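Local coordinates for putative acetyltransferase Ta0821 (Thermoplasma acidophilum DSM 1728, PDB 3C26), which probably transfers an acyl group, most likely acetyl from acetyl-CoA as in other GNAT-family enzymes, to an unidentified acceptor, at residues T44-Y48 with I177-Y181; T109-R114 with W262-Y266; A123-W127 with A256-T260. One frame throughout, in Å; residues are numbered along the deposited sequence.

Interaction 1 (T44-Y48 with I177-Y181); sequences TMDDY and IDWKY
A tight hairpin tip meets the first turn of a helix here, with Met-45 CA and Trp-179 CA closest at 8.4 Å. Thr-44 (phi/psi -128/9), at the N-cap position, makes no capping bond through its side chain; its OG1 bonds to Tyr-242 instead. Helix 45-58 then begins, and Tyr-48 N bonds to Thr-44 O at 3.0 Å. On the other side, Ile-177 in beta conformation opens a type I' turn closed by Lys-180, with Ile-177 N to Lys-180 O at 2.8 Å and Lys-180 N to Ile-177 O at 2.9 Å. Asp-178 (44/50) puts OD1 2.9 Å from Tyr-48 OH. Two waters join these residues: one links Tyr-48 OH (2.8 Å) to Asp-178 O (2.8 Å), the other Tyr-48 OH (3.1 Å) to Asp-178 OD2 (2.9 Å). Trp-179 (63/19, chi1 m) carries the main contact. Its five-membered ring stacks face-to-face on the Tyr-48 ring (chi1 t), centroids 3.7 Å apart and planes at 21°. Thr-44 OG1 lies at the indole edge, 3.9 Å from CZ2, and selenomethionine Met-45 brings CG to 3.6 Å from CZ3, its SE 5.0 Å obliquely from the six-membered ring centroid. Phe-218 and Tyr-242 meet the indole edge-to-face. Lys-180 returns to the strand and pairs NZ with Asp-178 OD2 (3.5 Å) and with Glu-78. Both central turn residues having positive phi, this is a two-residue beta hairpin, its tip tryptophan plugged against the N-terminal turn of a helix of the GNAT region.

Interaction 2 (T109-R114 with W262-Y266); sequences TIQFLR and WEYRY
Two tyrosines at the end of the C-terminal strand converge on a notch, and Ile-110 sits in it. Residues 262-265 are extended, so Tyr-264 (chi1 t), in the strand, and Tyr-266 (chi1 m), the C-terminal residue two places on, both send CA-to-CB toward helix 101-113; the nearest CA pair is Arg-114 with Tyr-266, 7.0 Å. Ile-110 CG2 is the bump that touches both phenols, 3.7 Å from Tyr-264 CZ and 3.6 Å from Tyr-264 OH, 3.8 Å from Tyr-266 CE1 and 3.7 Å from Tyr-266 OH. The Tyr-266 ring drives edge-first into the last turn of the helix, and its OH donates a very short hydrogen bond of 2.5 Å to Ile-110 O. In the GNAT fold such a helix packs on the sheet ahead of the fifth core strand, here 119-125, and the C-terminal strand 258-265 lies next to that strand; Leu-120 accordingly touches Ile-110, Leu-113 and Tyr-266. The hydroxyl's pocket is walled by Leu-113, with CB 3.5 Å from Tyr-266 OH. Arg-114 (-61/120) lies beside the ring: CB approaches Tyr-266 CE1 at 3.8 Å, and its guanidinium folds back with one face over Tyr-266 CE1, NH1 standing 4.4 Å from Tyr-264 OH.

Interaction 3 (A123-W127 with A256-T260); sequences AVYSW and ASSLT. With EDO (1,2-ethanediol), chain H.
The ring of Tyr-125 is overlapped on one face by Leu-259 CD1, which stands 4.1 Å from Tyr-125 CD1; the two side chains share a face of the sheet, and Ala-123 CB reaches Leu-259 CG at 4.0 Å. Tyr-125 OH bonds onward to Met-45 N. The strands run antiparallel, axes 4.6 Å apart at closest and N-to-C directions at 146°. Val-124 and Thr-260 form the hydrogen-bonded pair (CA to CA 5.1 Å): Val-124 N to Thr-260 O is 2.8 Å and Thr-260 N to Val-124 O 2.9 Å. Thr-260 OG1, placed by chi1 p, adds a very short 2.4 Å bond to Val-124 O. Tyr-125 and Leu-259 are the non-hydrogen-bonded pair, 4.7 Å between CA atoms. At Ser-126 (-60/-24) the first strand leaves beta geometry, yet hydrogen bonding between the segments continues: Ser-126 N gives a 2.8 Å bond to Ser-258 O, and Ser-126 OG, chi1 p, accepts from Ser-258 N at 2.8 Å in place of a main-chain carbonyl. Farther along, a water bridges Trp-127 NE1 (2.9 Å) and Ser-257 OG (2.8 Å). An ethanediol, probably from crystallisation, joins Ser-126 OG to its O2 at 2.6 Å and Ala-256 O to its O1 at 2.7 Å. Ser-126 O also accepts a hydrogen bond from Lys-38 NZ of the second subunit. Strand 258-265, last in sequence, thus slots between strands 119-125 and 141-153, the inserted C-terminal strand order characteristic of the GNAT fold.

From the N terminus, interaction 1 opens first, at the start of helix 45-58, and closes at the 177-181 hairpin. Before that closure, interactions 2 and 3 have opened at 109-114 and 123-127, so interaction 1 crosses both. The C-terminal strand then closes interaction 3 at 256-260 and, a few residues on, interaction 2 at 262-266; the loop of interaction 3 therefore lies wholly within that of interaction 2. Strand 258-265 ties helix 101-113 and strand 119-125 together. Interactions 1 and 3 touch through Met-45 N and Tyr-125 OH (3.0 Å) and through Trp-179 CZ3 and Leu-259 CD2 (3.8 Å), joining the hairpin to the sheet.

Interaction 1 (T44-Y48 with I177-Y181)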
loop_
_atom_site.group_PDB
_atom_site.type_symbol
_atom_site.label_atom_id
_atom_site.label_comp_id
_atom_site.label_asym_id
_atom_site.label_seq_id
_atom_site.Cartn_x
_atom_site.Cartn_y
_atom_site.Cartn_z
ATOM N N THR A 44 7.258 0.367 -9.598
ATOM C CA THR A 44 8.312 -0.067 -10.507
ATOM C C THR A 44 9.391 0.955 -10.760
ATOM O O THR A 44 10.279 0.756 -11.578
ATOM C CB THR A 44 7.719 -0.543 -11.847
ATOM O OG1 THR A 44 7.140 0.561 -12.536
ATOM C CG2 THR A 44 6.676 -1.628 -11.637
HETATM N N MSE A 45 9.351 2.041 -10.003
HETATM C CA MSE A 45 10.373 3.058 -10.143
HETATM C C MSE A 45 11.771 2.522 -9.825
HETATM O O MSE A 45 12.744 2.898 -10.452
HETATM C CB MSE A 45 10.099 4.255 -9.248
HETATM C CG MSE A 45 10.945 5.435 -9.597
HETATM SE SE MSE A 45 10.273 7.157 -8.929
HETATM C CE MSE A 45 10.384 6.856 -7.011
ATOM N N ASP A 46 11.852 1.630 -8.856
ATOM C CA ASP A 46 13.149 1.071 -8.434
ATOM C C ASP A 46 13.757 0.225 -9.515
ATOM O O ASP A 46 14.969 0.253 -9.723
ATOM C CB ASP A 46 13.069 0.249 -7.115
ATOM C CG ASP A 46 13.130 1.131 -5.859
ATOM O OD1 ASP A 46 14.245 1.411 -5.385
ATOM O OD2 ASP A 46 12.080 1.608 -5.376
ATOM N N ASP A 47 12.911 -0.517 -10.208
ATOM C CA ASP A 47 13.361 -1.398 -11.265
ATOM C C ASP A 47 13.795 -0.579 -12.468
ATOM O O ASP A 47 14.678 -0.986 -13.226
ATOM C CB ASP A 47 12.244 -2.341 -11.733
ATOM C CG ASP A 47 11.739 -3.270 -10.621
ATOM O OD1 ASP A 47 12.516 -4.033 -10.028
ATOM O OD2 ASP A 47 10.557 -3.192 -10.338
ATOM N N TYR A 48 13.100 0.534 -12.682
ATOM C CA TYR A 48 13.443 1.467 -13.756
ATOM C C TYR A 48 14.845 1.995 -13.496
ATOM O O TYR A 48 15.726 1.898 -14.316
ATOM C CB TYR A 48 12.482 2.678 -13.843
ATOM C CG TYR A 48 13.002 3.736 -14.836
ATOM C CD1 TYR A 48 13.017 3.496 -16.208
ATOM C CD2 TYR A 48 13.492 4.957 -14.401
ATOM C CE1 TYR A 48 13.496 4.439 -17.111
ATOM C CE2 TYR A 48 13.956 5.905 -15.286
ATOM C CZ TYR A 48 13.974 5.644 -16.633
ATOM O OH TYR A 48 14.437 6.608 -17.503
ATOM N N ILE A 177 6.723 11.493 -19.268
ATOM C CA ILE A 177 7.342 10.799 -20.351
ATOM C C ILE A 177 8.697 10.257 -19.894
ATOM O O ILE A 177 9.551 11.000 -19.404
ATOM C CB ILE A 177 7.512 11.684 -21.551
ATOM C CG1 ILE A 177 6.134 12.178 -22.036
ATOM C CG2 ILE A 177 8.183 10.941 -22.693
ATOM C CD1 ILE A 177 6.208 12.894 -23.361
ATOM N N ASP A 178 8.888 8.962 -20.060
ATOM C CA ASP A 178 10.157 8.336 -19.626
ATOM C C ASP A 178 10.584 8.842 -18.254
ATOM O O ASP A 178 11.705 9.311 -18.057
ATOM C CB ASP A 178 11.263 8.601 -20.639
ATOM C CG ASP A 178 12.583 7.878 -20.303
ATOM O OD1 ASP A 178 12.554 6.812 -19.709
ATOM O OD2 ASP A 178 13.660 8.377 -20.676
ATOM N N TRP A 179 9.640 8.788 -17.319
ATOM C CA TRP A 179 9.840 9.127 -15.885
ATOM C C TRP A 179 10.223 10.568 -15.568
ATOM O O TRP A 179 10.748 10.882 -14.491
ATOM C CB TRP A 179 10.834 8.169 -15.208
ATOM C CG TRP A 179 10.353 6.772 -15.159
ATOM C CD1 TRP A 179 10.512 5.824 -16.148
ATOM C CD2 TRP A 179 9.591 6.133 -14.118
ATOM N NE1 TRP A 179 9.899 4.674 -15.779
ATOM C CE2 TRP A 179 9.357 4.811 -14.533
ATOM C CE3 TRP A 179 9.077 6.554 -12.890
ATOM C CZ2 TRP A 179 8.636 3.893 -13.765
ATOM C CZ3 TRP A 179 8.372 5.627 -12.120
ATOM C CH2 TRP A 179 8.151 4.324 -12.576
ATOM N N LYS A 180 9.943 11.414 -16.537
ATOM C CA LYS A 180 10.155 12.839 -16.463
ATOM C C LYS A 180 8.798 13.522 -16.675
ATOM O O LYS A 180 8.077 13.211 -17.601
ATOM C CB LYS A 180 11.179 13.262 -17.533
ATOM C CG LYS A 180 12.566 12.669 -17.358
ATOM C CD LYS A 180 13.473 12.863 -18.588
ATOM C CE LYS A 180 13.286 11.750 -19.585
ATOM N NZ LYS A 180 14.063 11.883 -20.909
ATOM N N TYR A 181 8.450 14.434 -15.770
ATOM C CA TYR A 181 7.239 15.232 -15.915
ATOM C C TYR A 181 7.618 16.555 -16.607
ATOM O O TYR A 181 8.287 17.421 -16.043
ATOM C CB TYR A 181 6.544 15.470 -14.552
ATOM C CG TYR A 181 5.102 15.923 -14.679
ATOM C CD1 TYR A 181 4.091 15.009 -15.039
ATOM C CD2 TYR A 181 4.733 17.235 -14.423
ATOM C CE1 TYR A 181 2.784 15.387 -15.131
ATOM C CE2 TYR A 181 3.424 17.616 -14.554
ATOM C CZ TYR A 181 2.455 16.704 -14.918
ATOM O OH TYR A 181 1.147 17.126 -15.022
HETATM O O HOH W 1 14.351 9.408 -17.167
HETATM O O HOH W 2 15.950 6.719 -20.195
#

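Interaction 2 (T109-R114 with W262-Y266)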
loop_
_atom_site.group_PDB
_atom_site.type_symbol
_atom_site.label_atom_id
_atom_site.label_comp_id
_atom_site.label_asym_id
_atom_site.label_seq_id
_atom_site.Cartn_x
_atom_site.Cartn_y
_atom_site.Cartn_z
ATOM N N THR A 109 22.232 19.898 -4.430
ATOM C CA THR A 109 21.589 19.951 -5.757
ATOM C C THR A 109 20.830 21.295 -5.994
ATOM O O THR A 109 20.945 21.913 -7.061
ATOM C CB THR A 109 20.663 18.732 -5.994
ATOM O OG1 THR A 109 21.444 17.532 -5.947
ATOM C CG2 THR A 109 19.934 18.789 -7.361
ATOM N N ILE A 110 20.087 21.782 -4.999
ATOM C CA ILE A 110 19.313 23.028 -5.208
ATOM C C ILE A 110 20.253 24.177 -5.479
ATOM O O ILE A 110 20.018 25.012 -6.354
ATOM C CB ILE A 110 18.362 23.339 -4.019
ATOM C CG1 ILE A 110 17.243 22.272 -4.004
ATOM C CG2 ILE A 110 17.778 24.772 -4.116
ATOM C CD1 ILE A 110 16.590 22.071 -2.669
ATOM N N GLN A 111 21.355 24.176 -4.753
ATOM C CA GLN A 111 22.366 25.231 -4.859
ATOM C C GLN A 111 23.061 25.167 -6.210
ATOM O O GLN A 111 23.214 26.169 -6.899
ATOM C CB GLN A 111 23.381 25.165 -3.718
ATOM C CG GLN A 111 24.579 26.064 -3.974
ATOM C CD GLN A 111 25.070 26.813 -2.737
ATOM O OE1 GLN A 111 24.578 26.602 -1.631
ATOM N NE2 GLN A 111 26.024 27.714 -2.929
ATOM N N PHE A 112 23.462 23.957 -6.559
ATOM C CA PHE A 112 24.101 23.651 -7.836
ATOM C C PHE A 112 23.275 24.032 -9.068
ATOM O O PHE A 112 23.846 24.372 -10.112
ATOM C CB PHE A 112 24.392 22.149 -7.897
ATOM C CG PHE A 112 25.060 21.692 -9.171
ATOM C CD1 PHE A 112 26.372 22.003 -9.414
ATOM C CD2 PHE A 112 24.392 20.868 -10.074
ATOM C CE1 PHE A 112 27.015 21.560 -10.563
ATOM C CE2 PHE A 112 25.012 20.451 -11.221
ATOM C CZ PHE A 112 26.329 20.797 -11.470
ATOM N N LEU A 113 21.947 24.027 -8.950
ATOM C CA LEU A 113 21.052 24.285 -10.109
ATOM C C LEU A 113 20.481 25.701 -10.102
ATOM O O LEU A 113 19.849 26.128 -11.043
ATOM C CB LEU A 113 19.935 23.250 -10.213
ATOM C CG LEU A 113 20.380 21.830 -10.565
ATOM C CD1 LEU A 113 19.180 20.934 -10.592
ATOM C CD2 LEU A 113 21.113 21.807 -11.880
ATOM N N ARG A 114 20.798 26.444 -9.053
ATOM C CA ARG A 114 20.352 27.831 -8.921
ATOM C C ARG A 114 20.927 28.617 -10.095
ATOM O O ARG A 114 22.134 28.666 -10.284
ATOM C CB ARG A 114 20.826 28.465 -7.586
ATOM C CG ARG A 114 20.119 29.827 -7.213
ATOM C CD ARG A 114 20.564 30.432 -5.846
ATOM N NE ARG A 114 20.887 29.379 -4.845
ATOM C CZ ARG A 114 19.986 28.789 -4.054
ATOM N NH1 ARG A 114 18.721 29.141 -4.145
ATOM N NH2 ARG A 114 20.335 27.837 -3.187
ATOM N N TRP A 262 6.217 16.535 -7.451
ATOM C CA TRP A 262 6.591 17.746 -6.716
ATOM C C TRP A 262 7.447 18.705 -7.546
ATOM O O TRP A 262 8.276 18.300 -8.361
ATOM C CB TRP A 262 7.311 17.346 -5.432
ATOM C CG TRP A 262 6.391 16.626 -4.474
ATOM C CD1 TRP A 262 5.881 15.371 -4.639
ATOM C CD2 TRP A 262 5.832 17.126 -3.243
ATOM N NE1 TRP A 262 5.059 15.043 -3.583
ATOM C CE2 TRP A 262 5.001 16.102 -2.716
ATOM C CE3 TRP A 262 5.960 18.322 -2.527
ATOM C CZ2 TRP A 262 4.325 16.235 -1.513
ATOM C CZ3 TRP A 262 5.262 18.467 -1.332
ATOM C CH2 TRP A 262 4.451 17.433 -0.834
ATOM N N GLU A 263 7.201 19.984 -7.338
ATOM C CA GLU A 263 7.927 21.043 -7.981
ATOM C C GLU A 263 8.405 22.141 -7.022
ATOM O O GLU A 263 7.738 22.545 -6.038
ATOM C CB GLU A 263 7.086 21.628 -9.159
ATOM C CG GLU A 263 7.733 22.724 -9.966
ATOM C CD GLU A 263 6.792 23.218 -11.074
ATOM O OE1 GLU A 263 6.520 22.432 -11.992
ATOM O OE2 GLU A 263 6.275 24.358 -10.989
ATOM N N TYR A 264 9.637 22.525 -7.312
ATOM C CA TYR A 264 10.400 23.576 -6.650
ATOM C C TYR A 264 10.638 24.722 -7.664
ATOM O O TYR A 264 11.039 24.512 -8.826
ATOM C CB TYR A 264 11.736 23.045 -6.181
ATOM C CG TYR A 264 12.634 24.079 -5.502
ATOM C CD1 TYR A 264 13.343 25.024 -6.255
ATOM C CD2 TYR A 264 12.731 24.140 -4.109
ATOM C CE1 TYR A 264 14.157 25.975 -5.622
ATOM C CE2 TYR A 264 13.520 25.076 -3.484
ATOM C CZ TYR A 264 14.241 25.992 -4.252
ATOM O OH TYR A 264 15.001 26.946 -3.603
ATOM N N ARG A 265 10.373 25.936 -7.198
ATOM C CA ARG A 265 10.599 27.155 -8.007
ATOM C C ARG A 265 11.649 28.060 -7.404
ATOM O O ARG A 265 11.559 28.406 -6.256
ATOM C CB ARG A 265 9.321 27.968 -8.067
ATOM C CG ARG A 265 8.202 27.319 -8.852
ATOM C CD ARG A 265 8.349 27.620 -10.326
ATOM N NE ARG A 265 7.088 28.042 -10.952
ATOM C CZ ARG A 265 6.874 29.242 -11.493
ATOM N NH1 ARG A 265 7.822 30.175 -11.535
ATOM N NH2 ARG A 265 5.708 29.498 -12.040
ATOM N N TYR A 266 12.622 28.455 -8.197
ATOM C CA TYR A 266 13.608 29.440 -7.735
ATOM C C TYR A 266 13.024 30.847 -7.633
ATOM O O TYR A 266 13.589 31.692 -6.913
ATOM C CB TYR A 266 14.852 29.451 -8.600
ATOM C CG TYR A 266 15.699 28.242 -8.388
ATOM C CD1 TYR A 266 16.612 28.183 -7.344
ATOM C CD2 TYR A 266 15.567 27.144 -9.199
ATOM C CE1 TYR A 266 17.363 27.079 -7.140
ATOM C CE2 TYR A 266 16.357 26.044 -9.025
ATOM C CZ TYR A 266 17.246 26.011 -8.000
ATOM O OH TYR A 266 18.037 24.909 -7.819
ATOM O OXT TYR A 266 11.993 31.168 -8.253
#

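Interaction 3 (A123-W127 with A256-T260)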
loop_
_atom_site.group_PDB
_atom_site.type_symbol
_atom_site.label_atom_id
_atom_site.label_comp_id
_atom_site.label_asym_id
_atom_site.label_seq_id
_atom_site.Cartn_x
_atom_site.Cartn_y
_atom_site.Cartn_z
ATOM N N ALA A 123 9.596 12.904 -8.629
ATOM C CA ALA A 123 8.532 11.990 -8.398
ATOM C C ALA A 123 8.750 11.254 -7.072
ATOM O O ALA A 123 9.824 10.686 -6.811
ATOM C CB ALA A 123 8.379 11.007 -9.588
ATOM N N VAL A 124 7.716 11.294 -6.236
ATOM C CA VAL A 124 7.734 10.661 -4.905
ATOM C C VAL A 124 6.496 9.778 -4.653
ATOM O O VAL A 124 5.383 10.193 -4.895
ATOM C CB VAL A 124 7.818 11.719 -3.776
ATOM C CG1 VAL A 124 8.058 11.057 -2.464
ATOM C CG2 VAL A 124 8.900 12.780 -4.113
ATOM N N TYR A 125 6.716 8.532 -4.221
ATOM C CA TYR A 125 5.588 7.643 -3.907
ATOM C C TYR A 125 4.761 8.225 -2.772
ATOM O O TYR A 125 5.293 8.795 -1.840
ATOM C CB TYR A 125 6.050 6.264 -3.494
ATOM C CG TYR A 125 6.529 5.348 -4.595
ATOM C CD1 TYR A 125 5.654 4.888 -5.573
ATOM C CD2 TYR A 125 7.819 4.854 -4.598
ATOM C CE1 TYR A 125 6.059 4.041 -6.535
ATOM C CE2 TYR A 125 8.226 3.946 -5.551
ATOM C CZ TYR A 125 7.359 3.568 -6.527
ATOM O OH TYR A 125 7.765 2.627 -7.470
ATOM N N SER A 126 3.448 8.073 -2.883
ATOM C CA SER A 126 2.469 8.598 -1.901
ATOM C C SER A 126 2.690 8.008 -0.493
ATOM O O SER A 126 2.314 8.606 0.509
ATOM C CB SER A 126 1.046 8.243 -2.330
ATOM O OG SER A 126 0.899 6.828 -2.508
ATOM N N TRP A 127 3.302 6.831 -0.418
ATOM C CA TRP A 127 3.573 6.170 0.903
ATOM C C TRP A 127 4.939 6.527 1.497
ATOM O O TRP A 127 5.284 6.145 2.620
ATOM C CB TRP A 127 3.496 4.641 0.767
ATOM C CG TRP A 127 4.312 4.058 -0.384
ATOM C CD1 TRP A 127 3.804 3.601 -1.579
ATOM C CD2 TRP A 127 5.712 3.804 -0.434
ATOM N NE1 TRP A 127 4.802 3.146 -2.371
ATOM C CE2 TRP A 127 5.986 3.227 -1.694
ATOM C CE3 TRP A 127 6.780 4.026 0.454
ATOM C CZ2 TRP A 127 7.284 2.867 -2.099
ATOM C CZ3 TRP A 127 8.077 3.644 0.060
ATOM C CH2 TRP A 127 8.314 3.081 -1.202
ATOM N N ALA A 256 -4.122 1.745 -3.847
ATOM C CA ALA A 256 -3.594 1.913 -2.517
ATOM C C ALA A 256 -2.520 2.973 -2.531
ATOM O O ALA A 256 -2.239 3.602 -1.517
ATOM C CB ALA A 256 -3.028 0.625 -2.003
ATOM N N SER A 257 -1.963 3.231 -3.692
ATOM C CA SER A 257 -0.927 4.216 -3.738
ATOM C C SER A 257 -0.799 4.914 -5.067
ATOM O O SER A 257 -1.414 4.544 -6.041
ATOM C CB SER A 257 0.415 3.580 -3.362
ATOM O OG SER A 257 0.917 2.790 -4.425
ATOM N N SER A 258 0.018 5.944 -5.047
ATOM C CA SER A 258 0.238 6.785 -6.212
ATOM C C SER A 258 1.673 7.295 -6.354
ATOM O O SER A 258 2.483 7.273 -5.413
ATOM C CB SER A 258 -0.735 7.980 -6.232
ATOM O OG SER A 258 -0.403 9.033 -5.341
ATOM N N LEU A 259 1.974 7.673 -7.582
ATOM C CA LEU A 259 3.226 8.371 -7.901
ATOM C C LEU A 259 2.932 9.859 -7.997
ATOM O O LEU A 259 2.258 10.336 -8.902
ATOM C CB LEU A 259 3.868 7.883 -9.202
ATOM C CG LEU A 259 5.293 8.425 -9.404
ATOM C CD1 LEU A 259 6.217 7.836 -8.331
ATOM C CD2 LEU A 259 5.803 8.116 -10.795
ATOM N N THR A 260 3.484 10.593 -7.058
ATOM C CA THR A 260 3.236 12.013 -6.962
ATOM C C THR A 260 4.370 12.800 -7.548
ATOM O O THR A 260 5.519 12.353 -7.520
ATOM C CB THR A 260 3.023 12.437 -5.464
ATOM O OG1 THR A 260 4.257 12.363 -4.738
ATOM C CG2 THR A 260 1.943 11.557 -4.773
HETATM C C1 EDO H . -0.867 4.343 1.061
HETATM O O1 EDO H . -0.251 3.316 0.264
HETATM C C2 EDO H . -0.122 5.650 0.871
HETATM O O2 EDO H . -0.472 6.032 -0.441
HETATM O O HOH W 3 3.549 2.002 -4.717
#